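Local structure of ribosome-inactivating protein (Lychnis chalcedonica, 2G5X) at residues Ala11-Ser14 against Ser15-Ser19; Arg93-Ser96 against Gly97-Lys100. The protein belongs to the plant ribosome-inactivating proteins, single-chain here, with a mixed beta-sheet in its N-terminal half and a largely helical remainder. All coordinates share one frame; numbering follows the deposited sequence.

Starting from the N terminus, the chain runs through strand 3-5 and a short connection into helix 10-25, where interaction 1 joins successive turns of one continuous alpha-helix and closes no loop. That helix is the crossover between strand 3-5 and its parallel neighbour 45-51, and its inner side chains lie against helices 154-173 and 175-184. The chain then goes back and forth through the sheet before reaching interaction 2, which closes the tight bend between the short helices 92-95 and 99-102, beside strands 83-87 and 108-109. The two contacts come in series, neither nesting nor crossing. The centres of interactions 1 and 2 are about 29 Å apart, on opposite sides of the chain's centre.

Interaction 1: Ala11-Ser14 against Ser15-Ser19; sequences AKYS and SFLDS
Y13 and L17 pack one turn apart on helix 10-25, the crossover helix of a beta-alpha-beta unit between strands 3-5 and 45-51. L17 can be followed outward from its CB, which lies beside the backbone oxygens of S14 and Y13; CG comes 3.5 Å from Y13 O. CD1 then settles over one face of the Y13 ring, 4.0 Å from the centroid and 27° off the normal, a CH-pi contact weighted toward the CZ and CE2 side. The tyrosine meets it there because its CG stands anti to the backbone N (chi1 173°), which sends the ring outward from the helix toward helices 154-173 and 175-184; its OH ends in a hydrogen bond to M167 O. F16 brings CD2 to the same ring obliquely, 4.5 Å from Y13 CD1, and both aromatics also meet W4.

The backbone beneath is plain alpha-helix: F16 N bonds to K12 O, L17 N to Y13 O and D18 N to S14 O. S14 OG makes a hydrogen bond to E178 OE2 of helix 175-184, and at the exposed surface D18 OD1 forms a salt bridge with R21. A11 O accepts S15 N at 3.0 Å from one face of its carbonyl plane; from the opposite face, in one of the two modelled conformers of S15, OG donates to A11 O at 2.9 Å, 36° above that plane.

Interaction 2: Arg93-Ser96 against Gly97-Lys100; sequences RALS and GKYK
K98 sets its CG against the carbonyl oxygen of L95 at a helix-to-helix bend, where helix 92-95 gives way to helix 99-102 and K98 itself is the N-cap residue of the second. The close-packed part is the backbone of the bend. K98 N donates to L95 O at 3.0 Å, but the bond is bent, 134° at the hydrogen, with the donor well above the carbonyl plane. One residue on, Y99 N bonds to S96 O at 3.2 Å, again from above the plane. These i to i+3 bonds turn the chain tightly between the two helices. The lysine adds its own contact: CG sits between the backbone N and the carbonyl carbon (chi1 54°), which brings it 3.3 Å from L95 O. Farther along, K98 CD comes only loosely alongside L95 CD2, at 4.4 Å.

On the inner side L95 rests on F87, and Y99 packs against A85, F87 and L109, so the bend lies on strands 83-87 and 108-109. The solvent side is held by water instead. Water 1 donates to R93 O and accepts from G97 N at 2.9 Å, bridging the carbonyl of R93, within the first helix, to the backbone of the exposed glycine. Back at the packed side, S96 O lies in the plane of the Y99 ring at its edge, 3.4 Å from CD2.

Interaction 1: Ala11-Ser14 against Ser15-Ser19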
loop_
_atom_site.group_PDB
_atom_site.type_symbol
_atom_site.label_atom_id
_atom_site.label_comp_id
_atom_site.label_asym_id
_atom_site.label_seq_id
_atom_site.Cartn_x
_atom_site.Cartn_y
_atom_site.Cartn_z
ATOM N N ALA A 11 16.350 0.574 -7.562
ATOM C CA ALA A 11 17.060 -0.100 -6.481
ATOM C C ALA A 11 16.466 0.327 -5.141
ATOM O O ALA A 11 16.224 -0.512 -4.273
ATOM C CB ALA A 11 18.553 0.231 -6.533
ATOM N N LYS A 12 16.224 1.628 -4.982
ATOM C CA LYS A 12 15.648 2.154 -3.745
ATOM C C LYS A 12 14.214 1.663 -3.563
ATOM O O LYS A 12 13.760 1.439 -2.441
ATOM C CB LYS A 12 15.680 3.687 -3.749
ATOM C CG LYS A 12 17.078 4.284 -3.605
ATOM C CD LYS A 12 17.709 3.878 -2.281
ATOM C CE LYS A 12 19.084 4.503 -2.088
ATOM N NZ LYS A 12 19.019 5.990 -2.062
ATOM N N TYR A 13 13.502 1.499 -4.673
ATOM C CA TYR A 13 12.130 1.012 -4.624
ATOM C C TYR A 13 12.124 -0.431 -4.106
ATOM O O TYR A 13 11.343 -0.771 -3.216
ATOM C CB TYR A 13 11.506 1.069 -6.023
ATOM C CG TYR A 13 10.130 0.442 -6.133
ATOM C CD1 TYR A 13 9.029 0.985 -5.463
ATOM C CD2 TYR A 13 9.924 -0.682 -6.932
ATOM C CE1 TYR A 13 7.754 0.419 -5.591
ATOM C CE2 TYR A 13 8.658 -1.254 -7.067
ATOM C CZ TYR A 13 7.579 -0.699 -6.397
ATOM O OH TYR A 13 6.334 -1.266 -6.542
ATOM N N SER A 14 12.998 -1.270 -4.661
ATOM C CA SER A 14 13.078 -2.670 -4.245
ATOM C C SER A 14 13.530 -2.832 -2.797
ATOM O O SER A 14 13.042 -3.712 -2.090
ATOM C CB SER A 14 14.019 -3.458 -5.166
ATOM O OG SER A 14 13.436 -3.663 -6.445
ATOM N N SER A 15 14.464 -1.996 -2.353
ATOM C CA SER A 15 14.937 -2.085 -0.973
ATOM C C SER A 15 13.810 -1.670 -0.031
ATOM O O SER A 15 13.635 -2.246 1.045
ATOM C CB SER A 15 16.165 -1.195 -0.763
ATOM O OG SER A 15 17.172 -1.474 -1.715
ATOM N N PHE A 16 13.047 -0.667 -0.451
ATOM C CA PHE A 16 11.913 -0.176 0.318
ATOM C C PHE A 16 10.909 -1.314 0.513
ATOM O O PHE A 16 10.432 -1.549 1.623
ATOM C CB PHE A 16 11.261 0.996 -0.432
ATOM C CG PHE A 16 9.832 1.249 -0.054
ATOM C CD1 PHE A 16 9.498 1.717 1.216
ATOM C CD2 PHE A 16 8.817 1.025 -0.975
ATOM C CE1 PHE A 16 8.166 1.957 1.561
ATOM C CE2 PHE A 16 7.484 1.261 -0.642
ATOM C CZ PHE A 16 7.157 1.727 0.627
ATOM N N LEU A 17 10.597 -2.027 -0.565
ATOM C CA LEU A 17 9.649 -3.134 -0.479
ATOM C C LEU A 17 10.133 -4.247 0.450
ATOM O O LEU A 17 9.338 -4.822 1.198
ATOM C CB LEU A 17 9.367 -3.712 -1.867
ATOM C CG LEU A 17 8.581 -2.804 -2.812
ATOM C CD1 LEU A 17 8.367 -3.527 -4.131
ATOM C CD2 LEU A 17 7.240 -2.433 -2.185
ATOM N N ASP A 18 11.426 -4.559 0.404
ATOM C CA ASP A 18 11.951 -5.604 1.280
ATOM C C ASP A 18 11.823 -5.157 2.732
ATOM O O ASP A 18 11.491 -5.959 3.606
ATOM C CB ASP A 18 13.419 -5.925 0.956
ATOM C CG ASP A 18 13.565 -6.892 -0.210
ATOM O OD1 ASP A 18 12.580 -7.586 -0.541
ATOM O OD2 ASP A 18 14.673 -6.974 -0.786
ATOM N N SER A 19 12.071 -3.875 2.991
ATOM C CA SER A 19 11.956 -3.349 4.352
ATOM C C SER A 19 10.516 -3.475 4.828
ATOM O O SER A 19 10.255 -3.878 5.960
ATOM C CB SER A 19 12.381 -1.879 4.410
ATOM O OG SER A 19 12.014 -1.290 5.643
#

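Interaction 2: Arg93-Ser96 against Gly97-Lys100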
loop_
_atom_site.group_PDB
_atom_site.type_symbol
_atom_site.label_atom_id
_atom_site.label_comp_id
_atom_site.label_asym_id
_atom_site.label_seq_id
_atom_site.Cartn_x
_atom_site.Cartn_y
_atom_site.Cartn_z
ATOM N N ARG A 93 -14.428 5.210 12.846
ATOM C CA ARG A 93 -15.024 4.900 14.143
ATOM C C ARG A 93 -14.165 3.969 14.994
ATOM O O ARG A 93 -14.065 4.149 16.208
ATOM C CB ARG A 93 -16.422 4.289 13.971
ATOM C CG ARG A 93 -17.452 5.231 13.361
ATOM C CD ARG A 93 -17.570 6.547 14.138
ATOM N NE ARG A 93 -18.699 7.341 13.665
ATOM C CZ ARG A 93 -19.942 7.231 14.126
ATOM N NH1 ARG A 93 -20.223 6.362 15.090
ATOM N NH2 ARG A 93 -20.912 7.972 13.604
ATOM N N ALA A 94 -13.527 2.988 14.364
ATOM C CA ALA A 94 -12.707 2.039 15.105
ATOM C C ALA A 94 -11.313 2.529 15.483
ATOM O O ALA A 94 -10.785 2.145 16.529
ATOM C CB ALA A 94 -12.594 0.735 14.320
ATOM N N LEU A 95 -10.727 3.390 14.655
ATOM C CA LEU A 95 -9.367 3.854 14.901
ATOM C C LEU A 95 -9.151 5.299 15.365
ATOM O O LEU A 95 -8.099 5.605 15.926
ATOM C CB LEU A 95 -8.526 3.614 13.638
ATOM C CG LEU A 95 -8.651 2.239 12.961
ATOM C CD1 LEU A 95 -7.768 2.202 11.723
ATOM C CD2 LEU A 95 -8.247 1.134 13.928
ATOM N N SER A 96 -10.123 6.180 15.144
ATOM C CA SER A 96 -9.961 7.586 15.521
ATOM C C SER A 96 -9.519 7.797 16.964
ATOM O O SER A 96 -8.650 8.627 17.237
ATOM C CB SER A 96 -11.256 8.368 15.268
ATOM O OG SER A 96 -12.318 7.883 16.067
ATOM N N GLY A 97 -10.113 7.045 17.883
ATOM C CA GLY A 97 -9.763 7.184 19.286
ATOM C C GLY A 97 -8.314 6.859 19.603
ATOM O O GLY A 97 -7.736 7.424 20.532
ATOM N N LYS A 98 -7.724 5.952 18.833
ATOM C CA LYS A 98 -6.337 5.551 19.045
ATOM C C LYS A 98 -5.412 6.079 17.950
ATOM O O LYS A 98 -4.392 5.462 17.643
ATOM C CB LYS A 98 -6.246 4.020 19.110
ATOM C CG LYS A 98 -6.857 3.310 17.910
ATOM C CD LYS A 98 -6.770 1.791 18.033
ATOM C CE LYS A 98 -5.337 1.292 17.906
ATOM N NZ LYS A 98 -5.256 -0.198 17.949
ATOM N N TYR A 99 -5.759 7.230 17.379
ATOM C CA TYR A 99 -4.969 7.818 16.301
ATOM C C TYR A 99 -3.497 8.002 16.668
ATOM O O TYR A 99 -2.613 7.832 15.827
ATOM C CB TYR A 99 -5.579 9.164 15.873
ATOM C CG TYR A 99 -5.221 10.339 16.761
ATOM C CD1 TYR A 99 -4.110 11.141 16.482
ATOM C CD2 TYR A 99 -5.975 10.636 17.894
ATOM C CE1 TYR A 99 -3.762 12.207 17.309
ATOM C CE2 TYR A 99 -5.637 11.697 18.729
ATOM C CZ TYR A 99 -4.531 12.477 18.431
ATOM O OH TYR A 99 -4.192 13.521 19.263
ATOM N N LYS A 100 -3.240 8.331 17.929
ATOM C CA LYS A 100 -1.879 8.555 18.406
ATOM C C LYS A 100 -1.083 7.259 18.545
ATOM O O LYS A 100 0.149 7.272 18.478
ATOM C CB LYS A 100 -1.922 9.291 19.750
ATOM C CG LYS A 100 -0.592 9.864 20.204
ATOM C CD LYS A 100 -0.092 10.938 19.250
ATOM C CE LYS A 100 1.140 11.638 19.803
ATOM N NZ LYS A 100 1.683 12.645 18.852
HETATM O O HOH W 1 -12.327 5.163 18.106
#